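Local coordinates for catabolite control protein A (Lactococcus lactis, PDB 2O20), which binds DNA as a LacI-family transcription factor and probably governs carbon catabolite repression and activation across the genome, at residues T150-D154 and K155-S159; S159-I162 and D163-L166; V300-R303 and L304-L308. The protein carries 1 engineered substitution. All coordinates share one frame; numbering follows the deposited sequence.

Contact 1 of 3, residues T150-D154 and K155-S159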
# COMPACT_ATOMS: atom_id res chain seq x y z
N THR D 150 16.69 -9.33 -0.53
CA THR D 150 17.09 -10.73 -0.70
C THR D 150 18.59 -10.83 -0.88
O THR D 150 19.27 -9.83 -1.18
CB THR D 150 16.29 -11.44 -1.83
OG1 THR D 150 16.49 -12.87 -1.76
CG2 THR D 150 16.67 -10.89 -3.22
N ILE D 151 19.11 -12.03 -0.63
CA ILE D 151 20.54 -12.30 -0.61
C ILE D 151 20.86 -13.46 -1.56
O ILE D 151 20.20 -14.51 -1.51
CB ILE D 151 21.02 -12.68 0.80
CG1 ILE D 151 20.64 -11.60 1.83
CG2 ILE D 151 22.53 -12.92 0.80
CD1 ILE D 151 20.75 -12.05 3.26
N ASP D 152 21.85 -13.25 -2.44
CA ASP D 152 22.38 -14.29 -3.32
C ASP D 152 23.23 -15.27 -2.47
O ASP D 152 24.10 -14.84 -1.72
CB ASP D 152 23.23 -13.63 -4.42
CG ASP D 152 23.92 -14.63 -5.36
OD1 ASP D 152 23.37 -15.74 -5.59
OD2 ASP D 152 25.02 -14.29 -5.89
N GLY D 153 22.96 -16.56 -2.62
CA GLY D 153 23.71 -17.62 -1.91
C GLY D 153 25.21 -17.62 -2.14
O GLY D 153 26.00 -17.82 -1.21
N ASP D 154 25.62 -17.37 -3.38
CA ASP D 154 27.05 -17.29 -3.71
C ASP D 154 27.65 -16.00 -3.17
O ASP D 154 28.85 -15.92 -2.93
CB ASP D 154 27.25 -17.39 -5.22
CG ASP D 154 26.56 -18.60 -5.83
OD1 ASP D 154 26.68 -19.72 -5.26
OD2 ASP D 154 25.88 -18.44 -6.88
N LYS D 155 26.80 -15.00 -2.96
CA LYS D 155 27.20 -13.67 -2.45
C LYS D 155 28.13 -12.95 -3.42
O LYS D 155 29.01 -12.21 -2.99
CB LYS D 155 27.84 -13.76 -1.05
CG LYS D 155 26.93 -14.32 0.04
CD LYS D 155 25.90 -13.29 0.51
CE LYS D 155 26.54 -12.23 1.44
NZ LYS D 155 25.59 -11.15 1.81
N GLU D 156 27.92 -13.14 -4.72
CA GLU D 156 28.62 -12.35 -5.73
C GLU D 156 27.76 -11.16 -6.22
O GLU D 156 28.27 -10.08 -6.49
CB GLU D 156 29.10 -13.25 -6.89
CG GLU D 156 28.05 -13.66 -7.96
CD GLU D 156 27.57 -15.10 -7.85
OE1 GLU D 156 28.43 -15.99 -7.69
OE2 GLU D 156 26.33 -15.34 -7.94
N ILE D 157 26.45 -11.36 -6.31
CA ILE D 157 25.56 -10.33 -6.83
C ILE D 157 25.39 -9.25 -5.75
O ILE D 157 25.10 -9.58 -4.60
CB ILE D 157 24.20 -10.90 -7.23
CG1 ILE D 157 24.38 -12.00 -8.28
CG2 ILE D 157 23.28 -9.80 -7.79
CD1 ILE D 157 23.14 -12.83 -8.52
N PRO D 158 25.59 -7.97 -6.10
CA PRO D 158 25.34 -6.89 -5.12
C PRO D 158 23.96 -6.95 -4.45
O PRO D 158 22.97 -7.29 -5.10
CB PRO D 158 25.54 -5.62 -5.95
CG PRO D 158 26.50 -6.04 -7.03
CD PRO D 158 26.08 -7.43 -7.38
N SER D 159 23.91 -6.60 -3.17
CA SER D 159 22.65 -6.63 -2.41
C SER D 159 22.63 -5.63 -1.24
O SER D 159 23.68 -5.23 -0.74
CB SER D 159 22.35 -8.04 -1.89
OG SER D 159 23.10 -8.39 -0.75
O HOH W 1 23.92 -11.02 -2.34
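Asp152 does most of the work in this turn: its carboxylate folds back over the chain that follows and takes up backbone N-H groups of Glu156 and Ile157. With CG anti to the backbone N (chi1 176°), OD2 is delivered to the inside of the loop. There it accepts from Ile157 N at 3.3 Å along a nearly straight line (165°), using the lone pair that faces away from OD1; Glu156 N adds a weak bond to the same oxygen. The other oxygen, OD1, makes a salt bridge with Arg135 NH2, so both ends of the carboxylate are engaged. Glu156 crowds in as well, its OE2 only 2.6 Å from Asp152 OD2, a separation that may reflect a proton held between the two acids. Asp154 brings a third carboxylate alongside, and Arg135, which reaches it through a long, weak ion pair, probably offsets part of this negative charge. In the backbone, residues 152-155 form a type I beta turn whose closing bond, Lys155 N to Asp152 O at 3.0 Å, is weak (126°). The lysine chain, bent at chi2 and chi3, doubles back so that its CD presses against Ile151 CG2 at a tight 3.4 Å, while NZ goes on to Gln318 OE1. A water fills the middle of the loop: it accepts from Asp152 N, donates to Ile157 O at 2.9 Å and is bonded to Ser159 OG, which also meets Gln318 OE1. Further back, Thr150 OG1 and Ile151 N are both bonded to the carboxylate of Glu194. The whole turn joins neighbouring parallel strands 145-148 and 159-161, with Ile157 packed on Val145 and Leu147 of the first strand and Pro158 resting on helix 294-309.

Contact 2 of 3, residues S159-I162 and D163-L166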
# COMPACT_ATOMS: atom_id res chain seq x y z
N SER D 159 23.91 -6.60 -3.17
CA SER D 159 22.65 -6.63 -2.41
C SER D 159 22.63 -5.63 -1.24
O SER D 159 23.68 -5.23 -0.74
CB SER D 159 22.35 -8.04 -1.89
OG SER D 159 23.10 -8.39 -0.75
N VAL D 160 21.44 -5.19 -0.88
CA VAL D 160 21.21 -4.32 0.27
C VAL D 160 20.08 -4.91 1.12
O VAL D 160 18.97 -5.14 0.63
CB VAL D 160 20.87 -2.89 -0.16
CG1 VAL D 160 20.84 -1.94 1.08
CG2 VAL D 160 21.87 -2.41 -1.19
N ASN D 161 20.37 -5.11 2.42
CA ASN D 161 19.49 -5.81 3.34
C ASN D 161 19.72 -5.29 4.75
O ASN D 161 20.69 -4.57 4.99
CB ASN D 161 19.78 -7.34 3.32
CG ASN D 161 19.38 -8.01 2.02
OD1 ASN D 161 18.22 -8.41 1.82
ND2 ASN D 161 20.35 -8.17 1.14
N ILE D 162 18.83 -5.66 5.68
CA ILE D 162 19.14 -5.65 7.13
C ILE D 162 19.83 -6.96 7.51
O ILE D 162 19.98 -7.85 6.66
CB ILE D 162 17.90 -5.33 8.06
CG1 ILE D 162 16.84 -6.44 8.08
CG2 ILE D 162 17.30 -3.97 7.72
CD1 ILE D 162 16.10 -6.54 9.39
N ASP D 163 20.28 -7.05 8.76
CA ASP D 163 20.84 -8.27 9.36
C ASP D 163 19.64 -9.10 9.89
O ASP D 163 19.15 -8.88 10.99
CB ASP D 163 21.86 -7.90 10.47
CG ASP D 163 22.51 -9.11 11.11
OD1 ASP D 163 22.04 -10.23 10.90
OD2 ASP D 163 23.53 -8.94 11.83
N TYR D 164 19.15 -10.02 9.07
CA TYR D 164 17.95 -10.83 9.44
C TYR D 164 18.17 -11.76 10.65
O TYR D 164 17.24 -12.04 11.44
CB TYR D 164 17.48 -11.64 8.24
CG TYR D 164 17.15 -10.80 7.02
CD1 TYR D 164 16.02 -9.98 6.99
CD2 TYR D 164 17.94 -10.84 5.89
CE1 TYR D 164 15.71 -9.23 5.89
CE2 TYR D 164 17.63 -10.07 4.76
CZ TYR D 164 16.51 -9.27 4.78
OH TYR D 164 16.18 -8.50 3.67
N HIS D 165 19.39 -12.26 10.77
CA HIS D 165 19.78 -13.10 11.90
C HIS D 165 19.61 -12.34 13.23
O HIS D 165 18.89 -12.77 14.14
CB HIS D 165 21.23 -13.54 11.71
CG HIS D 165 21.80 -14.27 12.88
ND1 HIS D 165 22.29 -13.63 14.00
CD2 HIS D 165 21.98 -15.59 13.10
CE1 HIS D 165 22.74 -14.53 14.86
NE2 HIS D 165 22.57 -15.73 14.33
N LEU D 166 20.21 -11.17 13.30
CA LEU D 166 20.14 -10.35 14.51
C LEU D 166 18.70 -9.92 14.82
O LEU D 166 18.27 -9.97 15.98
CB LEU D 166 21.10 -9.14 14.39
CG LEU D 166 21.15 -8.14 15.53
CD1 LEU D 166 21.66 -8.81 16.80
CD2 LEU D 166 22.01 -6.96 15.14
O HOH W 2 16.18 -6.00 4.37
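Tyr164 and Asn161 meet where the chain leaves strand 159-161 and enters helix 164-177, a strand-to-helix junction with an N-cap at Asp163. The tyrosine hydroxyl donates to Asn161 OD1 at 2.8 Å, landing on a lone pair in the carbonyl plane, while the amide and the ring stand 66° apart. Ile162 lies over one face of the ring with both its carbonyl oxygen and its side chain: Ile162 O sits 3.6 Å above the plane, offset toward the rim, and Ile162 CG1 comes within 3.7 Å of Tyr164 CE1, the two side chains crossing at about a right angle. A water donates to Tyr164 OH and accepts from Ile162 N, so the buried phenol bridges side chain and backbone of the strand end.

One shell out, the amide itself is fixed: Asn161 ND2 donates to Thr150 O, which probably keeps OD1 turned toward the tyrosine. Tyr164 also leans on Glu194 and Arg198 of helix 193-208, while Ile162 packs against Gln292 and Pro293. In this periplasmic-binding-protein-like fold the strand belongs to one parallel sheet, and the chain then passes toward the other.

The first turn of the helix is fastened by Asp163. Its CG lies anti to the backbone N (chi1 -178°), bringing OD1 over to accept from Leu166 N at 3.2 Å; that nearly straight N-H (174°) arrives from above the carboxylate plane.

Contact 3 of 3, residues V300-R303 and L304-L308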
# COMPACT_ATOMS: atom_id res chain seq x y z
N VAL D 300 20.02 3.45 -1.04
CA VAL D 300 21.38 2.89 -0.95
C VAL D 300 21.64 1.97 -2.14
O VAL D 300 22.72 2.02 -2.73
CB VAL D 300 21.62 2.18 0.43
CG1 VAL D 300 22.88 1.36 0.42
CG2 VAL D 300 21.70 3.22 1.54
N ALA D 301 20.64 1.17 -2.51
CA ALA D 301 20.74 0.28 -3.66
C ALA D 301 20.93 1.06 -4.95
O ALA D 301 21.73 0.67 -5.82
CB ALA D 301 19.51 -0.58 -3.77
N MET D 302 20.17 2.14 -5.12
CA MET D 302 20.24 2.90 -6.37
C MET D 302 21.59 3.68 -6.48
O MET D 302 22.17 3.82 -7.57
CB MET D 302 19.01 3.80 -6.52
CG MET D 302 18.87 4.44 -7.88
SD MET D 302 18.70 3.30 -9.29
CE MET D 302 20.09 3.83 -10.29
N ARG D 303 22.12 4.11 -5.33
CA ARG D 303 23.46 4.73 -5.28
C ARG D 303 24.54 3.77 -5.75
O ARG D 303 25.45 4.15 -6.50
CB ARG D 303 23.78 5.23 -3.86
CG ARG D 303 23.14 6.55 -3.53
CD ARG D 303 23.49 7.03 -2.14
NE ARG D 303 22.57 8.09 -1.72
CZ ARG D 303 21.84 8.09 -0.61
NH1 ARG D 303 21.93 7.09 0.28
NH2 ARG D 303 21.04 9.13 -0.38
N LEU D 304 24.43 2.51 -5.30
CA LEU D 304 25.37 1.47 -5.67
C LEU D 304 25.23 1.19 -7.18
O LEU D 304 26.22 1.20 -7.91
CB LEU D 304 25.12 0.20 -4.83
CG LEU D 304 25.99 -1.04 -5.09
CD1 LEU D 304 27.41 -0.70 -4.98
CD2 LEU D 304 25.67 -2.15 -4.11
N LEU D 305 24.01 0.99 -7.64
CA LEU D 305 23.77 0.72 -9.06
C LEU D 305 24.31 1.86 -9.97
O LEU D 305 24.80 1.59 -11.05
CB LEU D 305 22.29 0.47 -9.34
CG LEU D 305 21.89 0.01 -10.77
CD1 LEU D 305 22.57 -1.31 -11.21
CD2 LEU D 305 20.40 -0.12 -10.90
N THR D 306 24.18 3.10 -9.53
CA THR D 306 24.65 4.26 -10.26
C THR D 306 26.14 4.12 -10.54
O THR D 306 26.60 4.40 -11.66
CB THR D 306 24.34 5.58 -9.48
OG1 THR D 306 22.92 5.74 -9.41
CG2 THR D 306 24.90 6.81 -10.21
N LYS D 307 26.89 3.63 -9.55
CA LYS D 307 28.33 3.44 -9.73
C LYS D 307 28.63 2.30 -10.71
O LYS D 307 29.51 2.46 -11.56
CB LYS D 307 29.01 3.15 -8.38
CG LYS D 307 28.87 4.24 -7.35
CD LYS D 307 29.30 3.72 -5.98
CE LYS D 307 29.09 4.75 -4.88
NZ LYS D 307 29.58 4.23 -3.58
N LEU D 308 27.90 1.20 -10.61
CA LEU D 308 28.08 0.06 -11.50
C LEU D 308 27.84 0.46 -12.94
O LEU D 308 28.62 0.09 -13.84
CB LEU D 308 27.18 -1.12 -11.09
CG LEU D 308 27.45 -1.66 -9.66
CD1 LEU D 308 26.56 -2.87 -9.35
CD2 LEU D 308 28.93 -2.03 -9.45
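Met302 and Thr306 meet one turn apart on alpha-helix 294-309, where a threonine hydroxyl folds back onto the backbone carbonyl four residues earlier. Met302 O takes two bonds from this one residue, from Thr306 N at 2.9 Å and from OG1 at 2.8 Å, arriving from opposite faces of the carbonyl plane. OG1 can do this because it stands anti to its own carbonyl carbon, beside the backbone N (chi1 -65°).

The packed side is built by Met302 and Leu305. The methionine, bent at chi2 and chi3, carries its methyl forward along the helix, so that Met302 CE lies 4.0 Å from Leu305 CD2, and both side chains bear on Val66 of strand 65-70. Ala301 and Leu305 also lie on Val146.

Arg303 and Lys307 make up the exposed side. Here the helical bond from Lys307 N to Arg303 O is weak and long at 3.4 Å, and the lysine's extended aliphatic chain runs past that same oxygen.

A valine in place of Thr306 would probably leave Met302 O with the backbone N-H alone, its second donor gone. The same hydroxyl also meets the methionine's end, Met302 CE lying 3.5 Å from Thr306 OG1.

How the contacts relate
All three contacts are local: contacts 1 and 3 belong to the six-stranded sheet and its flank, while contact 2 leads from that sheet toward the second. Contacts 1 and 2 share Ser159 and follow each other along the chain: the loop of contact 1 leads into strand 159-161, whose far end, at Asn161, makes contact 2. Contact 1 is the most exposed in character, a turn of carboxylates, backbone N-H groups and water, whereas contact 2 is buried and mixes one phenol, one amide and a helix cap. Contact 3 is largely apolar with regular helical bonds, exposed along one side. Its helix packs on both others, through Pro158 against Leu304 and Leu308, and through Val160 against Val300 and Ala301.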